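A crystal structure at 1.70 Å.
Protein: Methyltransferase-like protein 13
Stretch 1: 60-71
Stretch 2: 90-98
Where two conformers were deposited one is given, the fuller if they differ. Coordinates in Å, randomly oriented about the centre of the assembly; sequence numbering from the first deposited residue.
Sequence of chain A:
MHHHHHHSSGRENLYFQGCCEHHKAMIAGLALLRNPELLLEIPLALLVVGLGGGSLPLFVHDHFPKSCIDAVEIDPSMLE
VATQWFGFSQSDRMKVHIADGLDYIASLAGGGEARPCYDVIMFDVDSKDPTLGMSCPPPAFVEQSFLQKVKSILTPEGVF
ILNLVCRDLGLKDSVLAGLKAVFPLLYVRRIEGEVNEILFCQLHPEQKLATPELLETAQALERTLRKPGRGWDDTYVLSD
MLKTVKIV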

# COMPACT_ATOMS: atom_id res chain seq x y z
N VAL A 60 3.54 -3.86 8.54
CA VAL A 60 3.32 -2.44 8.82
C VAL A 60 2.69 -2.30 10.21
O VAL A 60 3.12 -1.47 11.00
CB VAL A 60 2.45 -1.78 7.72
CG1 VAL A 60 2.07 -0.36 8.07
CG2 VAL A 60 3.21 -1.82 6.38
N HIS A 61 1.69 -3.11 10.50
CA HIS A 61 1.02 -3.09 11.81
C HIS A 61 2.02 -3.28 12.93
O HIS A 61 2.02 -2.55 13.90
CB HIS A 61 -0.03 -4.19 11.88
CG HIS A 61 -0.66 -4.35 13.22
ND1 HIS A 61 -1.72 -3.57 13.64
CD2 HIS A 61 -0.40 -5.21 14.23
CE1 HIS A 61 -2.08 -3.94 14.86
NE2 HIS A 61 -1.29 -4.94 15.24
N ASP A 62 2.90 -4.27 12.77
CA ASP A 62 3.89 -4.63 13.81
C ASP A 62 5.04 -3.65 13.95
O ASP A 62 5.57 -3.48 15.06
CB ASP A 62 4.48 -6.03 13.53
CG ASP A 62 3.50 -7.17 13.82
OD1 ASP A 62 2.45 -6.95 14.45
OD2 ASP A 62 3.81 -8.30 13.41
N HIS A 63 5.46 -3.01 12.86
CA HIS A 63 6.62 -2.11 12.90
C HIS A 63 6.25 -0.63 13.05
O HIS A 63 7.10 0.17 13.45
CB HIS A 63 7.51 -2.32 11.67
CG HIS A 63 8.33 -3.56 11.76
ND1 HIS A 63 7.83 -4.82 11.47
CD2 HIS A 63 9.61 -3.75 12.17
CE1 HIS A 63 8.77 -5.72 11.67
NE2 HIS A 63 9.86 -5.10 12.09
N PHE A 64 5.01 -0.28 12.71
CA PHE A 64 4.53 1.09 12.84
C PHE A 64 3.38 1.10 13.85
O PHE A 64 2.20 1.00 13.48
CB PHE A 64 4.09 1.64 11.47
CG PHE A 64 5.21 1.74 10.46
CD1 PHE A 64 5.68 0.62 9.80
CD2 PHE A 64 5.79 2.97 10.16
CE1 PHE A 64 6.70 0.70 8.87
CE2 PHE A 64 6.80 3.07 9.22
CZ PHE A 64 7.28 1.93 8.58
N PRO A 65 3.69 1.26 15.15
CA PRO A 65 2.64 1.13 16.18
C PRO A 65 1.48 2.15 16.11
O PRO A 65 0.42 1.90 16.67
CB PRO A 65 3.43 1.25 17.51
CG PRO A 65 4.69 1.94 17.15
CD PRO A 65 5.03 1.51 15.75
N LYS A 66 1.66 3.25 15.39
CA LYS A 66 0.57 4.20 15.18
C LYS A 66 -0.07 4.11 13.78
O LYS A 66 -0.84 4.98 13.42
CB LYS A 66 1.08 5.62 15.41
CG LYS A 66 1.53 5.84 16.84
CD LYS A 66 1.98 7.29 17.01
CE LYS A 66 2.54 7.54 18.39
NZ LYS A 66 2.65 9.00 18.63
N SER A 67 0.23 3.06 13.02
CA SER A 67 -0.45 2.86 11.73
C SER A 67 -1.88 2.37 11.96
O SER A 67 -2.17 1.64 12.92
CB SER A 67 0.32 1.88 10.84
OG SER A 67 0.40 0.58 11.42
N CYS A 68 -2.76 2.79 11.06
CA CYS A 68 -4.15 2.36 11.03
C CYS A 68 -4.40 1.85 9.63
O CYS A 68 -4.30 2.61 8.70
CB CYS A 68 -5.09 3.53 11.31
SG CYS A 68 -6.80 2.98 11.46
N ILE A 69 -4.64 0.57 9.50
CA ILE A 69 -4.72 -0.10 8.20
C ILE A 69 -6.13 -0.57 7.92
O ILE A 69 -6.74 -1.26 8.73
CB ILE A 69 -3.77 -1.29 8.17
CG1 ILE A 69 -2.32 -0.81 8.38
CG2 ILE A 69 -3.94 -2.10 6.88
CD1 ILE A 69 -1.32 -1.93 8.62
N ASP A 70 -6.62 -0.25 6.72
CA ASP A 70 -7.80 -0.89 6.13
C ASP A 70 -7.29 -1.78 4.99
O ASP A 70 -6.61 -1.30 4.10
CB ASP A 70 -8.73 0.17 5.58
CG ASP A 70 -9.50 0.90 6.67
OD1 ASP A 70 -10.20 0.23 7.45
OD2 ASP A 70 -9.47 2.15 6.71
N ALA A 71 -7.56 -3.07 5.09
CA ALA A 71 -7.15 -4.05 4.09
C ALA A 71 -8.40 -4.55 3.38
O ALA A 71 -9.40 -4.87 4.03
CB ALA A 71 -6.41 -5.20 4.73
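Stretch 2 (90-98) QSDRMKVHI

How does the backbone of stretch 2 run against stretch 1? It begins as an irregular segment, makes a type I turn from Ser91 to Met94, and then extends as a strand from Met94 to Ile98. That strand lies beside the strand from Ser67 to Ala71, pointing the same way: the two N-to-C directions differ by 13°, and the axes approach to 4.8 Å. Ile69 pairs with Met94, Asp70 with Lys95 and Ala71 with Val96, their CA atoms 4.7, 5.1 and 4.7 Å apart respectively. Before its strand, stretch 1 finishes a helix at His63 and reverses through a type I turn from Phe64 to Ser67, so stretch 2 has contacts with the helix end, the turn and the strand, and Arg93 touches all three.

Which hydrogen bonds hold the two strands together? The ladder is the staggered one of a parallel sheet, in which a residue of one strand bonds to the neighbours on both sides of its partner. Ile69 N donates to Arg93 O at 2.8 Å, and Lys95 N donates to Ile69 O at 3.0 Å. The pattern repeats two residues on, with Ala71 N to Lys95 O at 2.8 Å and His97 N to Ala71 O at 2.8 Å. All four are nearly straight. Between these rungs, CA-H...O contacts add support, the shortest from Val96 CA to Ala71 O at 3.2 Å.

What does Arg93 do beyond the strand? Its side chain reaches back to the helix end and the turn, where backbone carbonyls gather round the guanidinium. NH2 of Arg93 donates to His61 O at 3.1 Å, while NH1 of Arg93 makes a weak bond to the same His61 O at 3.4 Å and a better one to Ser67 O at 3.0 Å. The guanidinium also lies flat on the His61 ring, with centres 3.8 Å apart and planes only 7° from parallel; Arg93 NH2 sits over the ring face, 3.0 Å from His61 CE1. Pro65 O occupies the opposite face of the guanidinium, 3.2 Å from Arg93 CZ. A water helps close this corner, accepting or donating at His61 ND1 (2.9 Å from the water O) and donating to Ser67 O at 3.1 Å and Arg93 O at 2.8 Å.

Where do the remaining side chains meet? On one face of the sheet, Ile69 and Met94 stand side by side, with Ile69 CD1 3.9 Å from Met94 SD, and Ala71 CB likewise lies 3.9 Å from Val96 CG2. The end of Met94 also reaches His61, placing Met94 CE 3.5 Å from His61 CB. Asp70 and Lys95 share the other face, but the end of the lysine leads away, and Lys95 NZ makes a weak bond to Ser91 O at 3.2 Å within its own stretch. Asp70 OD1 instead approaches the edge of the His97 ring, 3.2 Å from His97 CE1.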

# COMPACT_ATOMS: atom_id res chain seq x y z
N GLN A 90 -7.13 -9.12 13.22
CA GLN A 90 -7.72 -7.80 13.15
C GLN A 90 -7.74 -7.21 14.52
O GLN A 90 -7.73 -7.96 15.52
CB GLN A 90 -9.12 -7.90 12.58
CG GLN A 90 -9.06 -8.37 11.13
CD GLN A 90 -10.41 -8.34 10.47
OE1 GLN A 90 -10.97 -7.27 10.30
NE2 GLN A 90 -10.93 -9.51 10.11
N SER A 91 -7.76 -5.89 14.56
CA SER A 91 -7.75 -5.10 15.80
C SER A 91 -8.32 -3.73 15.52
O SER A 91 -8.71 -3.45 14.38
CB SER A 91 -6.31 -4.97 16.33
OG SER A 91 -5.51 -4.16 15.47
N ASP A 92 -8.33 -2.87 16.54
CA ASP A 92 -8.74 -1.47 16.36
C ASP A 92 -7.95 -0.72 15.27
O ASP A 92 -8.50 0.13 14.59
CB ASP A 92 -8.60 -0.71 17.69
N ARG A 93 -6.68 -1.07 15.10
CA ARG A 93 -5.79 -0.49 14.08
C ARG A 93 -5.66 -1.29 12.77
O ARG A 93 -4.91 -0.87 11.91
CB ARG A 93 -4.36 -0.41 14.63
CG ARG A 93 -4.18 0.44 15.87
CD ARG A 93 -2.70 0.74 16.11
NE ARG A 93 -1.86 -0.44 16.38
CZ ARG A 93 -0.83 -0.88 15.64
NH1 ARG A 93 -0.46 -0.29 14.49
NH2 ARG A 93 -0.14 -1.93 16.06
N MET A 94 -6.26 -2.47 12.67
CA MET A 94 -6.22 -3.22 11.40
C MET A 94 -7.52 -3.92 11.15
O MET A 94 -7.89 -4.85 11.90
CB MET A 94 -5.07 -4.22 11.35
CG MET A 94 -4.95 -4.87 9.95
SD MET A 94 -3.24 -5.21 9.57
CE MET A 94 -2.73 -6.22 10.95
N LYS A 95 -8.23 -3.47 10.12
CA LYS A 95 -9.52 -4.01 9.76
C LYS A 95 -9.44 -4.58 8.34
O LYS A 95 -8.85 -3.95 7.46
CB LYS A 95 -10.58 -2.90 9.74
CG LYS A 95 -10.83 -2.20 11.07
CD LYS A 95 -11.52 -3.12 12.07
CE LYS A 95 -11.71 -2.42 13.41
NZ LYS A 95 -11.93 -3.44 14.46
N VAL A 96 -10.07 -5.73 8.13
CA VAL A 96 -10.13 -6.35 6.82
C VAL A 96 -11.58 -6.31 6.34
O VAL A 96 -12.50 -6.64 7.09
CB VAL A 96 -9.58 -7.77 6.81
CG1 VAL A 96 -9.70 -8.41 5.41
CG2 VAL A 96 -8.11 -7.76 7.21
N HIS A 97 -11.76 -5.86 5.12
CA HIS A 97 -13.07 -5.83 4.47
C HIS A 97 -13.05 -6.82 3.32
O HIS A 97 -12.13 -6.80 2.48
CB HIS A 97 -13.34 -4.43 3.98
CG HIS A 97 -13.29 -3.39 5.05
ND1 HIS A 97 -12.11 -2.77 5.44
CD2 HIS A 97 -14.26 -2.86 5.82
CE1 HIS A 97 -12.37 -1.91 6.41
NE2 HIS A 97 -13.67 -1.95 6.67
N ILE A 98 -14.05 -7.70 3.26
CA ILE A 98 -14.16 -8.67 2.18
C ILE A 98 -14.98 -8.02 1.08
O ILE A 98 -16.17 -7.82 1.25
CB ILE A 98 -14.76 -10.02 2.64
CG1 ILE A 98 -13.89 -10.64 3.75
CG2 ILE A 98 -14.85 -10.99 1.47
CD1 ILE A 98 -12.43 -10.89 3.34
O HOH W 1 -2.17 -1.24 11.89